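PDB 3V7D: cell division control protein 4 from Saccharomyces cerevisiae, which acts as the substrate-recognition subunit of an SCF ubiquitin ligase, binding phosphorylated targets such as the CDK inhibitor SIC1 and directing their ubiquitination. Local coordinates for residues Ser408-Ile416 with His426-Ile436; Thr122-Phe130 with Trp437-Val447. The protein carries 1 engineered substitution. All coordinates share one frame; numbering follows the deposited sequence.

Interaction 1. Residues Ser408-Ile416 with His426-Ile436; sequences SGSENQFNI and HANILKDADQI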
loop_
_atom_site.group_PDB
_atom_site.type_symbol
_atom_site.label_atom_id
_atom_site.label_comp_id
_atom_site.label_asym_id
_atom_site.label_seq_id
_atom_site.Cartn_x
_atom_site.Cartn_y
_atom_site.Cartn_z
ATOM N N SER B 408 -0.878 -13.196 -10.473
ATOM C CA SER B 408 -1.879 -14.260 -10.346
ATOM C C SER B 408 -1.385 -15.586 -10.913
ATOM O O SER B 408 -0.529 -15.618 -11.797
ATOM C CB SER B 408 -3.188 -13.851 -11.024
ATOM O OG SER B 408 -2.965 -13.440 -12.365
ATOM N N GLY B 409 -1.927 -16.681 -10.400
ATOM C CA GLY B 409 -1.496 -17.996 -10.826
ATOM C C GLY B 409 -2.622 -18.991 -11.028
ATOM O O GLY B 409 -3.644 -18.970 -10.331
ATOM N N SER B 410 -2.426 -19.869 -12.001
ATOM C CA SER B 410 -3.336 -20.982 -12.242
ATOM C C SER B 410 -2.583 -22.000 -13.078
ATOM O O SER B 410 -1.407 -21.803 -13.382
ATOM C CB SER B 410 -4.585 -20.517 -12.986
ATOM O OG SER B 410 -4.272 -20.107 -14.305
ATOM N N GLU B 411 -3.257 -23.081 -13.453
ATOM C CA GLU B 411 -2.632 -24.130 -14.242
ATOM C C GLU B 411 -1.970 -23.564 -15.495
ATOM O O GLU B 411 -2.620 -22.902 -16.307
ATOM C CB GLU B 411 -3.663 -25.193 -14.613
ATOM C CG GLU B 411 -3.086 -26.371 -15.366
ATOM C CD GLU B 411 -4.088 -27.497 -15.523
ATOM O OE1 GLU B 411 -4.262 -28.279 -14.563
ATOM O OE2 GLU B 411 -4.707 -27.591 -16.605
ATOM N N ASN B 412 -0.665 -23.804 -15.614
ATOM C CA ASN B 412 0.143 -23.349 -16.745
ATOM C C ASN B 412 0.284 -21.835 -16.897
ATOM O O ASN B 412 0.848 -21.361 -17.886
ATOM C CB ASN B 412 -0.359 -23.956 -18.059
ATOM C CG ASN B 412 -0.213 -25.461 -18.095
ATOM O OD1 ASN B 412 0.794 -26.012 -17.648
ATOM N ND2 ASN B 412 -1.225 -26.140 -18.625
ATOM N N GLN B 413 -0.210 -21.074 -15.925
ATOM C CA GLN B 413 -0.169 -19.615 -16.042
ATOM C C GLN B 413 0.338 -18.884 -14.801
ATOM O O GLN B 413 -0.067 -19.173 -13.674
ATOM C CB GLN B 413 -1.539 -19.058 -16.434
ATOM C CG GLN B 413 -1.995 -19.446 -17.828
ATOM C CD GLN B 413 -2.775 -18.336 -18.504
ATOM O OE1 GLN B 413 -2.917 -17.238 -17.962
ATOM N NE2 GLN B 413 -3.273 -18.610 -19.699
ATOM N N PHE B 414 1.217 -17.921 -15.036
ATOM C CA PHE B 414 1.751 -17.072 -13.986
ATOM C C PHE B 414 1.873 -15.680 -14.591
ATOM O O PHE B 414 2.713 -15.445 -15.461
ATOM C CB PHE B 414 3.110 -17.605 -13.530
ATOM C CG PHE B 414 3.729 -16.831 -12.395
ATOM C CD1 PHE B 414 3.318 -17.042 -11.089
ATOM C CD2 PHE B 414 4.745 -15.917 -12.635
ATOM C CE1 PHE B 414 3.894 -16.341 -10.040
ATOM C CE2 PHE B 414 5.326 -15.209 -11.592
ATOM C CZ PHE B 414 4.901 -15.424 -10.292
ATOM N N ASN B 415 1.009 -14.769 -14.151
ATOM C CA ASN B 415 0.903 -13.445 -14.762
ATOM C C ASN B 415 1.206 -12.285 -13.812
ATOM O O ASN B 415 0.826 -12.303 -12.644
ATOM C CB ASN B 415 -0.492 -13.255 -15.362
ATOM C CG ASN B 415 -0.818 -14.289 -16.422
ATOM O OD1 ASN B 415 -0.031 -14.522 -17.337
ATOM N ND2 ASN B 415 -1.977 -14.924 -16.296
ATOM N N ILE B 416 1.883 -11.271 -14.338
ATOM C CA ILE B 416 2.172 -10.057 -13.591
ATOM C C ILE B 416 1.509 -8.886 -14.310
ATOM O O ILE B 416 1.803 -8.623 -15.483
ATOM C CB ILE B 416 3.697 -9.826 -13.476
ATOM C CG1 ILE B 416 4.366 -11.027 -12.804
ATOM C CG2 ILE B 416 4.002 -8.543 -12.704
ATOM C CD1 ILE B 416 5.870 -10.902 -12.677
ATOM N N HIS B 426 4.301 -9.336 -17.699
ATOM C CA HIS B 426 4.958 -10.607 -17.974
ATOM C C HIS B 426 3.976 -11.762 -17.845
ATOM O O HIS B 426 3.205 -11.837 -16.875
ATOM C CB HIS B 426 6.113 -10.842 -17.000
ATOM C CG HIS B 426 7.289 -9.945 -17.217
ATOM N ND1 HIS B 426 7.587 -8.894 -16.375
ATOM C CD2 HIS B 426 8.255 -9.953 -18.166
ATOM C CE1 HIS B 426 8.681 -8.288 -16.801
ATOM N NE2 HIS B 426 9.107 -8.912 -17.885
ATOM N N ALA B 427 4.028 -12.674 -18.810
ATOM C CA ALA B 427 3.176 -13.854 -18.796
ATOM C C ALA B 427 3.989 -15.146 -18.796
ATOM O O ALA B 427 3.423 -16.231 -18.670
ATOM C CB ALA B 427 2.218 -13.830 -19.993
ATOM N N ASN B 428 5.310 -15.035 -18.930
ATOM C CA ASN B 428 6.143 -16.224 -19.125
ATOM C C ASN B 428 7.308 -16.447 -18.161
ATOM O O ASN B 428 8.118 -17.351 -18.369
ATOM C CB ASN B 428 6.648 -16.280 -20.568
ATOM C CG ASN B 428 5.528 -16.504 -21.560
ATOM O OD1 ASN B 428 4.880 -17.551 -21.551
ATOM N ND2 ASN B 428 5.282 -15.517 -22.412
ATOM N N ILE B 429 7.396 -15.636 -17.114
ATOM C CA ILE B 429 8.513 -15.735 -16.176
ATOM C C ILE B 429 8.644 -17.131 -15.557
ATOM O O ILE B 429 9.751 -17.659 -15.424
ATOM C CB ILE B 429 8.436 -14.652 -15.075
ATOM C CG1 ILE B 429 8.553 -13.265 -15.711
ATOM C CG2 ILE B 429 9.554 -14.842 -14.077
ATOM C CD1 ILE B 429 8.654 -12.141 -14.728
ATOM N N LEU B 430 7.511 -17.731 -15.200
ATOM C CA LEU B 430 7.498 -19.089 -14.662
ATOM C C LEU B 430 6.790 -20.033 -15.630
ATOM O O LEU B 430 5.955 -20.849 -15.234
ATOM C CB LEU B 430 6.825 -19.121 -13.286
ATOM C CG LEU B 430 7.531 -18.314 -12.195
ATOM C CD1 LEU B 430 6.790 -18.432 -10.863
ATOM C CD2 LEU B 430 8.980 -18.766 -12.050
ATOM N N LYS B 431 7.137 -19.903 -16.906
ATOM C CA LYS B 431 6.513 -20.663 -17.986
ATOM C C LYS B 431 6.566 -22.178 -17.764
ATOM O O LYS B 431 5.621 -22.889 -18.101
ATOM C CB LYS B 431 7.173 -20.299 -19.322
ATOM C CG LYS B 431 6.573 -20.974 -20.553
ATOM C CD LYS B 431 7.244 -20.457 -21.820
ATOM C CE LYS B 431 6.865 -21.279 -23.046
ATOM N NZ LYS B 431 5.397 -21.254 -23.300
ATOM N N ASP B 432 7.660 -22.670 -17.187
ATOM C CA ASP B 432 7.844 -24.112 -17.023
ATOM C C ASP B 432 7.021 -24.706 -15.877
ATOM O O ASP B 432 6.945 -25.926 -15.729
ATOM C CB ASP B 432 9.332 -24.469 -16.878
ATOM C CG ASP B 432 9.948 -23.919 -15.602
ATOM O OD1 ASP B 432 9.392 -22.954 -15.034
ATOM O OD2 ASP B 432 10.993 -24.450 -15.172
ATOM N N ALA B 433 6.404 -23.844 -15.076
ATOM C CA ALA B 433 5.543 -24.311 -13.993
ATOM C C ALA B 433 4.251 -24.917 -14.550
ATOM O O ALA B 433 3.716 -24.430 -15.544
ATOM C CB ALA B 433 5.231 -23.169 -13.031
ATOM N N ASP B 434 3.767 -25.985 -13.917
ATOM C CA ASP B 434 2.503 -26.607 -14.310
ATOM C C ASP B 434 1.365 -26.075 -13.444
ATOM O O ASP B 434 0.239 -25.907 -13.914
ATOM C CB ASP B 434 2.575 -28.131 -14.177
ATOM C CG ASP B 434 3.522 -28.764 -15.179
ATOM O OD1 ASP B 434 3.579 -28.288 -16.333
ATOM O OD2 ASP B 434 4.205 -29.742 -14.809
ATOM N N GLN B 435 1.666 -25.824 -12.173
ATOM C CA GLN B 435 0.704 -25.223 -11.257
ATOM C C GLN B 435 1.392 -24.163 -10.411
ATOM O O GLN B 435 2.585 -24.265 -10.121
ATOM C CB GLN B 435 0.090 -26.280 -10.335
ATOM C CG GLN B 435 -0.592 -27.427 -11.051
ATOM C CD GLN B 435 -2.033 -27.127 -11.410
ATOM O OE1 GLN B 435 -2.537 -26.028 -11.163
ATOM N NE2 GLN B 435 -2.712 -28.114 -11.990
ATOM N N ILE B 436 0.637 -23.140 -10.026
ATOM C CA ILE B 436 1.115 -22.159 -9.063
ATOM C C ILE B 436 0.274 -22.314 -7.808
ATOM O O ILE B 436 -0.899 -21.958 -7.802
ATOM C CB ILE B 436 0.963 -20.723 -9.589
ATOM C CG1 ILE B 436 1.453 -20.628 -11.037
ATOM C CG2 ILE B 436 1.700 -19.742 -8.674
ATOM C CD1 ILE B 436 2.933 -20.884 -11.196
HETATM O O HOH W 1 1.510 -22.785 -13.721
HETATM O O HOH W 2 3.194 -19.204 -17.314
HETATM O O HOH W 3 3.097 -22.571 -18.931
HETATM O O HOH W 4 3.728 -25.759 -17.985
HETATM O O HOH W 5 5.108 -13.907 -15.700
HETATM O O HOH W 6 0.912 -16.904 -18.071
#

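Interaction 2. Residues Thr122-Phe130 with Trp437-Val447; sequences TSVITCLQF and WSVNFKGKTLV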
loop_
_atom_site.group_PDB
_atom_site.type_symbol
_atom_site.label_atom_id
_atom_site.label_comp_id
_atom_site.label_asym_id
_atom_site.label_seq_id
_atom_site.Cartn_x
_atom_site.Cartn_y
_atom_site.Cartn_z
ATOM N N THR B 122 5.742 -33.869 -1.478
ATOM C CA THR B 122 4.550 -33.920 -2.317
ATOM C C THR B 122 4.575 -32.753 -3.298
ATOM O O THR B 122 5.231 -31.741 -3.049
ATOM C CB THR B 122 3.252 -33.879 -1.487
ATOM O OG1 THR B 122 3.237 -32.701 -0.670
ATOM C CG2 THR B 122 3.152 -35.107 -0.596
ATOM N N SER B 123 3.864 -32.894 -4.411
ATOM C CA SER B 123 3.904 -31.886 -5.465
ATOM C C SER B 123 2.985 -30.701 -5.173
ATOM O O SER B 123 3.107 -29.646 -5.794
ATOM C CB SER B 123 3.557 -32.507 -6.819
ATOM O OG SER B 123 2.236 -33.012 -6.822
ATOM N N VAL B 124 2.076 -30.873 -4.220
ATOM C CA VAL B 124 1.141 -29.812 -3.866
ATOM C C VAL B 124 1.552 -29.105 -2.578
ATOM O O VAL B 124 1.749 -29.741 -1.545
ATOM C CB VAL B 124 -0.294 -30.355 -3.693
ATOM C CG1 VAL B 124 -1.247 -29.226 -3.340
ATOM C CG2 VAL B 124 -0.752 -31.070 -4.955
ATOM N N ILE B 125 1.682 -27.787 -2.651
ATOM C CA ILE B 125 1.959 -26.973 -1.475
ATOM C C ILE B 125 0.650 -26.344 -1.016
ATOM O O ILE B 125 -0.081 -25.777 -1.825
ATOM C CB ILE B 125 2.978 -25.864 -1.795
ATOM C CG1 ILE B 125 4.242 -26.462 -2.413
ATOM C CG2 ILE B 125 3.303 -25.050 -0.554
ATOM C CD1 ILE B 125 4.842 -27.579 -1.605
ATOM N N THR B 126 0.354 -26.441 0.276
ATOM C CA THR B 126 -0.963 -26.049 0.777
ATOM C C THR B 126 -1.001 -24.646 1.366
ATOM O O THR B 126 -2.058 -24.026 1.430
ATOM C CB THR B 126 -1.467 -27.029 1.848
ATOM O OG1 THR B 126 -0.579 -27.000 2.974
ATOM C CG2 THR B 126 -1.531 -28.440 1.284
ATOM N N CYS B 127 0.145 -24.153 1.812
ATOM C CA CYS B 127 0.189 -22.840 2.439
ATOM C C CYS B 127 1.585 -22.241 2.406
ATOM O O CYS B 127 2.587 -22.958 2.395
ATOM C CB CYS B 127 -0.345 -22.899 3.873
ATOM S SG CYS B 127 0.342 -24.232 4.892
ATOM N N LEU B 128 1.631 -20.914 2.377
ATOM C CA LEU B 128 2.884 -20.179 2.302
ATOM C C LEU B 128 2.776 -18.879 3.082
ATOM O O LEU B 128 1.781 -18.163 2.981
ATOM C CB LEU B 128 3.248 -19.883 0.843
ATOM C CG LEU B 128 4.596 -19.213 0.547
ATOM C CD1 LEU B 128 5.140 -19.684 -0.793
ATOM C CD2 LEU B 128 4.490 -17.691 0.557
ATOM N N GLN B 129 3.811 -18.591 3.863
ATOM C CA GLN B 129 3.958 -17.301 4.518
ATOM C C GLN B 129 5.246 -16.669 4.021
ATOM O O GLN B 129 6.230 -17.366 3.772
ATOM C CB GLN B 129 4.022 -17.465 6.036
ATOM C CG GLN B 129 2.699 -17.803 6.694
ATOM C CD GLN B 129 1.754 -16.617 6.745
ATOM O OE1 GLN B 129 1.775 -15.833 7.697
ATOM N NE2 GLN B 129 0.921 -16.477 5.717
ATOM N N PHE B 130 5.232 -15.352 3.867
ATOM C CA PHE B 130 6.421 -14.614 3.470
ATOM C C PHE B 130 6.522 -13.372 4.337
ATOM O O PHE B 130 5.841 -12.380 4.088
ATOM C CB PHE B 130 6.335 -14.217 1.994
ATOM C CG PHE B 130 7.533 -13.459 1.495
ATOM C CD1 PHE B 130 8.774 -13.618 2.090
ATOM C CD2 PHE B 130 7.415 -12.581 0.431
ATOM C CE1 PHE B 130 9.873 -12.918 1.636
ATOM C CE2 PHE B 130 8.512 -11.878 -0.030
ATOM C CZ PHE B 130 9.743 -12.047 0.575
ATOM N N TRP B 437 0.864 -22.859 -6.751
ATOM C CA TRP B 437 0.098 -23.154 -5.547
ATOM C C TRP B 437 -0.073 -21.928 -4.660
ATOM O O TRP B 437 -1.128 -21.723 -4.068
ATOM C CB TRP B 437 0.735 -24.303 -4.760
ATOM C CG TRP B 437 0.782 -25.590 -5.531
ATOM C CD1 TRP B 437 1.891 -26.324 -5.842
ATOM C CD2 TRP B 437 -0.333 -26.285 -6.109
ATOM N NE1 TRP B 437 1.534 -27.436 -6.567
ATOM C CE2 TRP B 437 0.177 -27.433 -6.746
ATOM C CE3 TRP B 437 -1.711 -26.048 -6.144
ATOM C CZ2 TRP B 437 -0.643 -28.342 -7.410
ATOM C CZ3 TRP B 437 -2.523 -26.952 -6.805
ATOM C CH2 TRP B 437 -1.987 -28.085 -7.429
ATOM N N SER B 438 0.965 -21.108 -4.574
ATOM C CA SER B 438 0.911 -19.939 -3.715
ATOM C C SER B 438 1.886 -18.877 -4.197
ATOM O O SER B 438 3.018 -19.187 -4.558
ATOM C CB SER B 438 1.222 -20.329 -2.270
ATOM O OG SER B 438 1.022 -19.231 -1.400
ATOM N N VAL B 439 1.435 -17.628 -4.213
ATOM C CA VAL B 439 2.285 -16.521 -4.617
ATOM C C VAL B 439 2.193 -15.378 -3.600
ATOM O O VAL B 439 1.136 -15.116 -3.026
ATOM C CB VAL B 439 1.958 -16.029 -6.060
ATOM C CG1 VAL B 439 0.686 -15.188 -6.087
ATOM C CG2 VAL B 439 3.111 -15.233 -6.616
ATOM N N ASN B 440 3.319 -14.718 -3.368
ATOM C CA ASN B 440 3.405 -13.647 -2.385
ATOM C C ASN B 440 4.564 -12.751 -2.788
ATOM O O ASN B 440 5.606 -13.239 -3.233
ATOM C CB ASN B 440 3.647 -14.239 -0.991
ATOM C CG ASN B 440 3.411 -13.233 0.137
ATOM O OD1 ASN B 440 3.881 -12.098 0.086
ATOM N ND2 ASN B 440 2.676 -13.659 1.166
ATOM N N PHE B 441 4.389 -11.443 -2.665
ATOM C CA PHE B 441 5.504 -10.546 -2.941
ATOM C C PHE B 441 5.530 -9.341 -2.016
ATOM O O PHE B 441 4.500 -8.918 -1.495
ATOM C CB PHE B 441 5.526 -10.109 -4.417
ATOM C CG PHE B 441 4.387 -9.207 -4.811
ATOM C CD1 PHE B 441 4.464 -7.833 -4.609
ATOM C CD2 PHE B 441 3.250 -9.727 -5.406
ATOM C CE1 PHE B 441 3.420 -7.000 -4.977
ATOM C CE2 PHE B 441 2.200 -8.900 -5.780
ATOM C CZ PHE B 441 2.285 -7.536 -5.563
ATOM N N LYS B 442 6.727 -8.802 -1.819
ATOM C CA LYS B 442 6.903 -7.555 -1.097
ATOM C C LYS B 442 8.151 -6.872 -1.630
ATOM O O LYS B 442 9.238 -7.457 -1.626
ATOM C CB LYS B 442 7.029 -7.792 0.412
ATOM C CG LYS B 442 6.862 -6.517 1.234
ATOM C CD LYS B 442 6.966 -6.763 2.738
ATOM C CE LYS B 442 8.405 -7.003 3.183
ATOM N NZ LYS B 442 8.559 -6.917 4.669
ATOM N N GLY B 443 7.986 -5.644 -2.104
ATOM C CA GLY B 443 9.096 -4.884 -2.645
ATOM C C GLY B 443 9.788 -5.568 -3.812
ATOM O O GLY B 443 9.178 -5.835 -4.847
ATOM N N LYS B 444 11.070 -5.864 -3.632
ATOM C CA LYS B 444 11.902 -6.389 -4.707
ATOM C C LYS B 444 11.787 -7.904 -4.861
ATOM O O LYS B 444 12.337 -8.479 -5.800
ATOM C CB LYS B 444 13.364 -6.031 -4.446
ATOM C CG LYS B 444 13.864 -6.502 -3.085
ATOM C CD LYS B 444 15.325 -6.149 -2.853
ATOM C CE LYS B 444 16.238 -7.288 -3.280
ATOM N NZ LYS B 444 17.641 -6.833 -3.424
ATOM N N THR B 445 11.082 -8.545 -3.935
ATOM C CA THR B 445 11.075 -10.000 -3.875
ATOM C C THR B 445 9.699 -10.590 -4.133
ATOM O O THR B 445 8.717 -10.222 -3.484
ATOM C CB THR B 445 11.588 -10.510 -2.517
ATOM O OG1 THR B 445 12.875 -9.938 -2.244
ATOM C CG2 THR B 445 11.699 -12.032 -2.524
ATOM N N LEU B 446 9.646 -11.513 -5.086
ATOM C CA LEU B 446 8.428 -12.244 -5.409
ATOM C C LEU B 446 8.692 -13.736 -5.204
ATOM O O LEU B 446 9.671 -14.276 -5.724
ATOM C CB LEU B 446 8.021 -11.944 -6.856
ATOM C CG LEU B 446 7.055 -12.858 -7.620
ATOM C CD1 LEU B 446 5.697 -12.891 -6.973
ATOM C CD2 LEU B 446 6.924 -12.400 -9.071
ATOM N N VAL B 447 7.846 -14.401 -4.422
ATOM C CA VAL B 447 8.016 -15.836 -4.201
ATOM C C VAL B 447 6.794 -16.636 -4.634
ATOM O O VAL B 447 5.657 -16.182 -4.494
ATOM C CB VAL B 447 8.378 -16.179 -2.733
ATOM C CG1 VAL B 447 9.655 -15.462 -2.315
ATOM C CG2 VAL B 447 7.227 -15.843 -1.784
HETATM O O HOH W 7 1.016 -16.013 1.536
#

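Interaction 1. Residues Ser408-Ile416 with His426-Ile436
I416 N donates to H426 O at 2.9 Å, nearly straight. H426 N returns a weak bond to I416 O. This antiparallel hydrogen-bonded pair joins the strand ending at H426 to strand 413-418. At the other end, N412 N donates to D434 O, also at 2.9 Å, but comes in from above the carbonyl plane, 50° out of it. D434 and Q435 form a classic beta bulge opposite E451, and the D434 carboxylate is held by D453 N.

Between these ends, water does much of the bridging. One water donates to F414 O at 2.9 Å and accepts from I429 N. Another lies 2.7 Å from both N415 OD1 and A427 O. N415 ND2 is tied to Q413 OE1, with the acceptor close to its amide plane, while Q413 NE2 reaches T391. E411 OE1 lies 3.0 Å from Q435 NE2, with the carboxylate and amide planes 71° apart.

The chain here is passing between two blades of the WD40 beta propeller. The segment 408-416 belongs to repeat WD 7, and strand 435-442 starts the closing blade.

F414 takes the largest share of the packing. Its CG is anti to the backbone N (chi1 -177°), and the ring turns one face to L430, with I436 beside its rim. L430 CD1 sits 3.4 Å above the plane of the F414 ring, over the centre, in a CH-pi contact. I436 CD1 approaches F414 CD1 obliquely at 3.9 Å. The same isoleucine lays CG1 against Q413 O and CB beside G409 CA. A448 and L461 also touch the F414 side chain. Farther along, the CD1 methyls of I416 and I429 meet at 3.7 Å, the two side chains crossing at about a right angle.

Interaction 2. Residues Thr122-Phe130 with Trp437-Val447
L128 O is held by two donors. A water donates to L128 O at 2.7 Å and also accepts from N440 ND2, so it bridges the two segments. Q129 NE2 adds a weak bond, and the other end of that amide, OE1, accepts from Y170 N. L128 and N440 lie on the inner strands of adjacent blades of the WD40 propeller: 125-131 in repeat WD 1 and 435-442 in the closing blade. The strand segments run nearly parallel, with axes 6.5 Å apart at 16°. Side chains and the water join them.

Near the start of strand 435-442, the W437 indole reaches across to the loop before strand 125-131. Its NE1 donates a weak, bent bond to S123 O at 2.8 Å. V124 covers one face of the indole: CG1 stands over its centre, and CA makes a CH-pi contact with the five-membered ring. V124 CG2 reaches W437 CZ2 at 3.7 Å. V124 and W437 each pack on a polar side chain of the bound peptide, so this end of the contact borders the peptide site. W437 and S438 form a classic beta bulge opposite A449.

In the middle, L128 CB lies 3.2 Å from S438 OG. The L128 side chain slants across those of N440 and V447, its CD2 meeting N440 CB and V447 CG2. V135 of the neighbouring strand touches both V447 and F130.

F130 fills the far end. With its CG anti to the backbone N (chi1 -179°), the ring points into the hairpin 437-447, which closes by a type II' turn at K442-T445. V447 CG1 lies over one ring face, and T445 CG2 meets F130 CZ at 3.7 Å. The N440 amide stands almost upright to the ring, its plane turned by 83°. Its OD1 sits at the ring edge, 3.6 Å from F130 CD2.

The modelled chain holds the F-box region followed by the WD40 propeller. After the N-terminal helices, strand 113-118 joins the closing blade as an outer strand. The chain then enters the WD 1 blade at 122-130 and goes round the propeller. Interaction 1 closes a short loop late in this path, where 426-436 folds back on the WD 7 hairpin. Interaction 2 closes a far longer loop, from WD 1 to 437-447, and interaction 1 lies within it. Both use strand 435-442, so the closing blade meets a blade on each flank. F414 of interaction 1 packs on V439 and L446 of interaction 2.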